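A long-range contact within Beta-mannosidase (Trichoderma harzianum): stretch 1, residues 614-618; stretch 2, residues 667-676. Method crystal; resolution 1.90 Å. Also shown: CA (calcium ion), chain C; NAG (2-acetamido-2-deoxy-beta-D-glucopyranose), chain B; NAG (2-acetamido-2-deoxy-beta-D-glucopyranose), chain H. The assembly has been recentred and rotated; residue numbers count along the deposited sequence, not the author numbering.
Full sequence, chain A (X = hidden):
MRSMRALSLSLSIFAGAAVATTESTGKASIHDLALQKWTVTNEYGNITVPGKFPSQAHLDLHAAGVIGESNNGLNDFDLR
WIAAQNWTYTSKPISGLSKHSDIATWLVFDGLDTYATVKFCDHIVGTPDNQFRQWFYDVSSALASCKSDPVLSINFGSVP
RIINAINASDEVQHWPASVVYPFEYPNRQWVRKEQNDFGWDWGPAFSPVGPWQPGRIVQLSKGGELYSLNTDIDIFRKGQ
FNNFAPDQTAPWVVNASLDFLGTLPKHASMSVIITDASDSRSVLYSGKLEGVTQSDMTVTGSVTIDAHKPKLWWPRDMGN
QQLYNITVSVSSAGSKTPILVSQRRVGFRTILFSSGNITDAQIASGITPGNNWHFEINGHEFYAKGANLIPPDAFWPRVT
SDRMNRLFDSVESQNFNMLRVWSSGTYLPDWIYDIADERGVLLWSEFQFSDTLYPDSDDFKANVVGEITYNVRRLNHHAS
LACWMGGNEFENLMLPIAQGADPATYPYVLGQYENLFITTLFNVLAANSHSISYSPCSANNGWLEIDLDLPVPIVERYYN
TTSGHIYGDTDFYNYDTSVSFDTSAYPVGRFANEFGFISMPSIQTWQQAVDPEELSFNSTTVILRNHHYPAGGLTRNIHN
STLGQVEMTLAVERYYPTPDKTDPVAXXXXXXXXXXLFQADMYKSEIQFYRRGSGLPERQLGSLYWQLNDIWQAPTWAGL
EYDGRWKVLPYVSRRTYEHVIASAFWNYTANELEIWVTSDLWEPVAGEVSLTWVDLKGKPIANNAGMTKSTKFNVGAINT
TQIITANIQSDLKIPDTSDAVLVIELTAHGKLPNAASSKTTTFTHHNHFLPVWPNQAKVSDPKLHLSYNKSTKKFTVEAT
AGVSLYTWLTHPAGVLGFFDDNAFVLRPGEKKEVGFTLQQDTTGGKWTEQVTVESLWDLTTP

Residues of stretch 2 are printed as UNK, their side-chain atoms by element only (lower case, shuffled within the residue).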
# COMPACT_ATOMS: atom_id res chain seq x y z
N GLU A 614 -5.82 0.51 6.43
CA GLU A 614 -5.86 -0.69 7.25
C GLU A 614 -4.94 -0.67 8.47
O GLU A 614 -4.83 -1.67 9.15
CB GLU A 614 -5.52 -1.93 6.37
CG GLU A 614 -6.60 -2.28 5.36
CD GLU A 614 -7.92 -2.62 6.00
OE1 GLU A 614 -8.06 -3.64 6.71
OE2 GLU A 614 -8.87 -1.89 5.77
N LEU A 615 -4.30 0.45 8.75
CA LEU A 615 -3.37 0.55 9.85
C LEU A 615 -4.07 0.87 11.17
O LEU A 615 -3.97 1.97 11.68
CB LEU A 615 -2.32 1.62 9.54
CG LEU A 615 -1.45 1.39 8.31
CD1 LEU A 615 -0.59 2.61 8.04
CD2 LEU A 615 -0.53 0.17 8.41
N SER A 616 -4.78 -0.11 11.73
CA SER A 616 -5.32 0.05 13.08
C SER A 616 -5.32 -1.29 13.74
O SER A 616 -5.33 -2.32 13.07
CB SER A 616 -6.72 0.70 13.10
OG SER A 616 -7.67 -0.18 12.53
N PHE A 617 -5.28 -1.31 15.06
CA PHE A 617 -4.97 -2.53 15.79
C PHE A 617 -5.83 -3.70 15.28
O PHE A 617 -5.36 -4.78 15.07
CB PHE A 617 -5.15 -2.29 17.28
CG PHE A 617 -4.54 -3.36 18.17
CD1 PHE A 617 -5.26 -4.47 18.53
CD2 PHE A 617 -3.26 -3.21 18.69
CE1 PHE A 617 -4.73 -5.46 19.40
CE2 PHE A 617 -2.71 -4.17 19.54
CZ PHE A 617 -3.44 -5.33 19.88
N ASN A 618 -7.10 -3.41 15.01
CA ASN A 618 -8.09 -4.45 14.75
C ASN A 618 -8.73 -4.26 13.38
O ASN A 618 -9.89 -4.59 13.19
CB ASN A 618 -9.17 -4.35 15.82
CG ASN A 618 -8.96 -5.26 17.00
OD1 ASN A 618 -8.29 -6.33 16.93
ND2 ASN A 618 -9.54 -4.86 18.10
N UNK A 667 -1.63 6.37 17.13
CA UNK A 667 -2.31 5.47 18.09
C UNK A 667 -2.02 3.97 17.81
O UNK A 667 -1.85 3.14 18.74
c UNK A 667 -3.82 5.71 18.02
o UNK A 667 -3.98 5.30 20.36
n UNK A 667 -5.79 4.75 19.14
c UNK A 667 -4.54 5.23 19.29
N UNK A 668 -2.07 3.63 16.54
CA UNK A 668 -1.72 2.29 16.06
C UNK A 668 -0.23 2.04 16.34
O UNK A 668 0.13 1.02 16.94
c UNK A 668 -1.04 -1.69 12.92
c UNK A 668 -1.67 0.81 13.97
c UNK A 668 -2.17 -0.35 14.54
c UNK A 668 -1.85 -1.58 14.02
c UNK A 668 -2.01 2.17 14.56
c UNK A 668 -0.83 0.69 12.86
c UNK A 668 -0.52 -0.54 12.33
N UNK A 669 0.65 2.94 15.87
CA UNK A 669 2.05 2.75 16.14
C UNK A 669 2.36 2.52 17.62
O UNK A 669 3.25 1.73 17.97
o UNK A 669 4.18 3.61 15.96
c UNK A 669 2.83 3.95 15.79
N UNK A 670 1.70 3.30 18.46
CA UNK A 670 1.94 3.28 19.91
C UNK A 670 1.39 2.03 20.56
O UNK A 670 1.99 1.53 21.53
o UNK A 670 2.11 5.58 20.63
c UNK A 670 1.29 4.47 20.59
N UNK A 671 0.23 1.57 20.11
CA UNK A 671 -0.29 0.27 20.57
C UNK A 671 0.65 -0.86 20.12
O UNK A 671 0.90 -1.79 20.84
c UNK A 671 -4.86 0.18 23.98
c UNK A 671 -3.83 -1.99 23.70
n UNK A 671 -4.16 1.81 22.23
c UNK A 671 -4.16 0.60 22.86
c UNK A 671 -3.30 1.76 21.16
c UNK A 671 -4.69 -1.12 24.38
c UNK A 671 -1.77 0.02 20.09
c UNK A 671 -3.31 -0.25 22.14
c UNK A 671 -2.77 0.50 21.05
c UNK A 671 -3.13 -1.56 22.58
N UNK A 672 1.15 -0.82 18.89
CA UNK A 672 2.11 -1.83 18.48
C UNK A 672 3.34 -1.95 19.41
O UNK A 672 3.84 -3.03 19.65
c UNK A 672 2.58 -1.59 17.02
s UNK A 672 1.29 -1.98 15.81
N UNK A 673 3.83 -0.81 19.91
CA UNK A 673 5.03 -0.74 20.72
C UNK A 673 4.76 -1.25 22.14
O UNK A 673 5.59 -1.96 22.69
n UNK A 673 7.94 0.32 21.18
c UNK A 673 5.51 0.70 20.75
c UNK A 673 6.76 0.93 21.51
n UNK A 673 8.36 1.55 22.87
c UNK A 673 8.89 0.69 22.02
c UNK A 673 7.03 1.70 22.58
N UNK A 674 3.58 -0.96 22.70
CA UNK A 674 3.23 -1.53 24.03
C UNK A 674 3.19 -3.05 24.07
O UNK A 674 3.57 -3.66 25.10
c UNK A 674 1.91 -0.94 24.54
N UNK A 675 2.64 -3.67 23.01
CA UNK A 675 2.65 -5.14 22.89
C UNK A 675 4.07 -5.65 22.91
O UNK A 675 4.34 -6.69 23.52
o UNK A 675 2.55 -5.40 20.43
c UNK A 675 1.86 -5.71 21.68
c UNK A 675 0.46 -5.17 21.63
N UNK A 676 5.00 -4.92 22.28
CA UNK A 676 6.40 -5.30 22.28
C UNK A 676 7.06 -5.17 23.64
O UNK A 676 7.94 -5.90 23.92
c UNK A 676 6.85 -4.79 19.87
c UNK A 676 7.77 -4.14 18.88
n UNK A 676 7.39 -4.20 17.64
c UNK A 676 7.20 -4.44 21.28
o UNK A 676 8.85 -3.67 19.22
CA CA C . -10.67 -2.42 6.81
C1 NAG B . -9.53 -5.63 19.30
C2 NAG B . -9.46 -4.88 20.62
C3 NAG B . -9.84 -5.74 21.82
C4 NAG B . -11.11 -6.57 21.61
C5 NAG B . -10.98 -7.26 20.29
C6 NAG B . -12.22 -8.10 19.95
C7 NAG B . -7.81 -3.08 20.72
C8 NAG B . -6.41 -2.66 21.08
N2 NAG B . -8.12 -4.36 20.86
O3 NAG B . -9.98 -4.93 22.96
O4 NAG B . -11.27 -7.56 22.60
O5 NAG B . -10.77 -6.32 19.26
O6 NAG B . -13.37 -7.28 19.91
O7 NAG B . -8.62 -2.22 20.34
C1 NAG H . -6.59 4.28 20.26
C2 NAG H . -7.98 4.96 20.30
C3 NAG H . -8.92 4.38 21.35
C4 NAG H . -8.95 2.87 21.22
C5 NAG H . -7.52 2.32 21.32
C6 NAG H . -7.48 0.79 21.18
C7 NAG H . -8.27 7.26 19.60
C8 NAG H . -8.20 8.73 19.94
N2 NAG H . -7.90 6.39 20.52
O3 NAG H . -10.21 4.90 21.12
O4 NAG H . -9.74 2.33 22.25
O5 NAG H . -6.73 2.88 20.31
O6 NAG H . -8.06 0.39 19.95
O7 NAG H . -8.68 6.91 18.52
O HOH W 1 -11.24 -2.73 8.87

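Position 667 carries two carbons, the second bearing one oxygen and one nitrogen. That nitrogen lies 1.5 Å from C1 of the chain H NAG, a covalent link, and no atom touches stretch 1: this is a glycosylated Asn667. Position 668 has one carbon and then a ring of six carbons, its CA-to-CB bond directed toward stretch 1. The backbone there lies against the ring, with Leu615 C and Ser616 N over one face, and a ring carbon comes 3.3 Å from Phe617 N. A six-carbon ring without oxygen is Phe668.

Position 669 shows one carbon and one oxygen, out of reach of stretch 1: Ser669. Position 670 repeats that pattern, equally remote: Ser670.

Position 671 holds one carbon followed by fused five- and six-membered rings of eight carbons and one nitrogen. Its CB packs 3.8 Å from Phe617 CD2, and the ring system turns its edge toward the face of Phe617, with the planes at 71° and the Phe617 ring centroid 5.6 Å from that of the six-membered ring. Only tryptophan supplies such rings: Trp671. Position 672 has one carbon and one sulfur and makes no contact across; it is Cys672, whose N bonds to Phe668 O at 2.9 Å, one turn back.

At 673, one carbon leads to a five-membered ring of three carbons and two nitrogens, out of reach of stretch 1: His673. Position 674 has a single carbon, out of reach of stretch 1: Ala674. Position 675 branches at its first carbon into one oxygen and one carbon, and the terminal carbon sits 3.9 Å from Phe617 CE2, at the edge of that ring: Thr675. Its OG1 donates to Cys672 O at 2.8 Å. Position 676 has three carbons, the third carrying oxygen and nitrogen, and does not reach stretch 1: Gln676.

The rule is one of spacing. Phe668, Trp671 and Thr675, at intervals of three and four, point their CA-to-CB bonds toward stretch 1 from one side of the helix. Phe668 serves the irregular backbone, while the Phe617 ring meets Trp671 and Thr675. Leu615 adds an apolar touch, its CB 3.8 Å from Phe668 CD2. No hydrogen bond crosses, so the 316 Å² of buried surface relies on packing. Sugar completes the site: the chain B NAG, joined to Asn618, lays its methyl C8 over one face of the Phe617 ring, 3.3 Å from Phe617 CD1, and over one face of Trp671, 3.7 Å from Trp671 CZ3. The glycan thus bridges both aromatic residues.

Stretch 2 667-676: NFSSWCHATQ
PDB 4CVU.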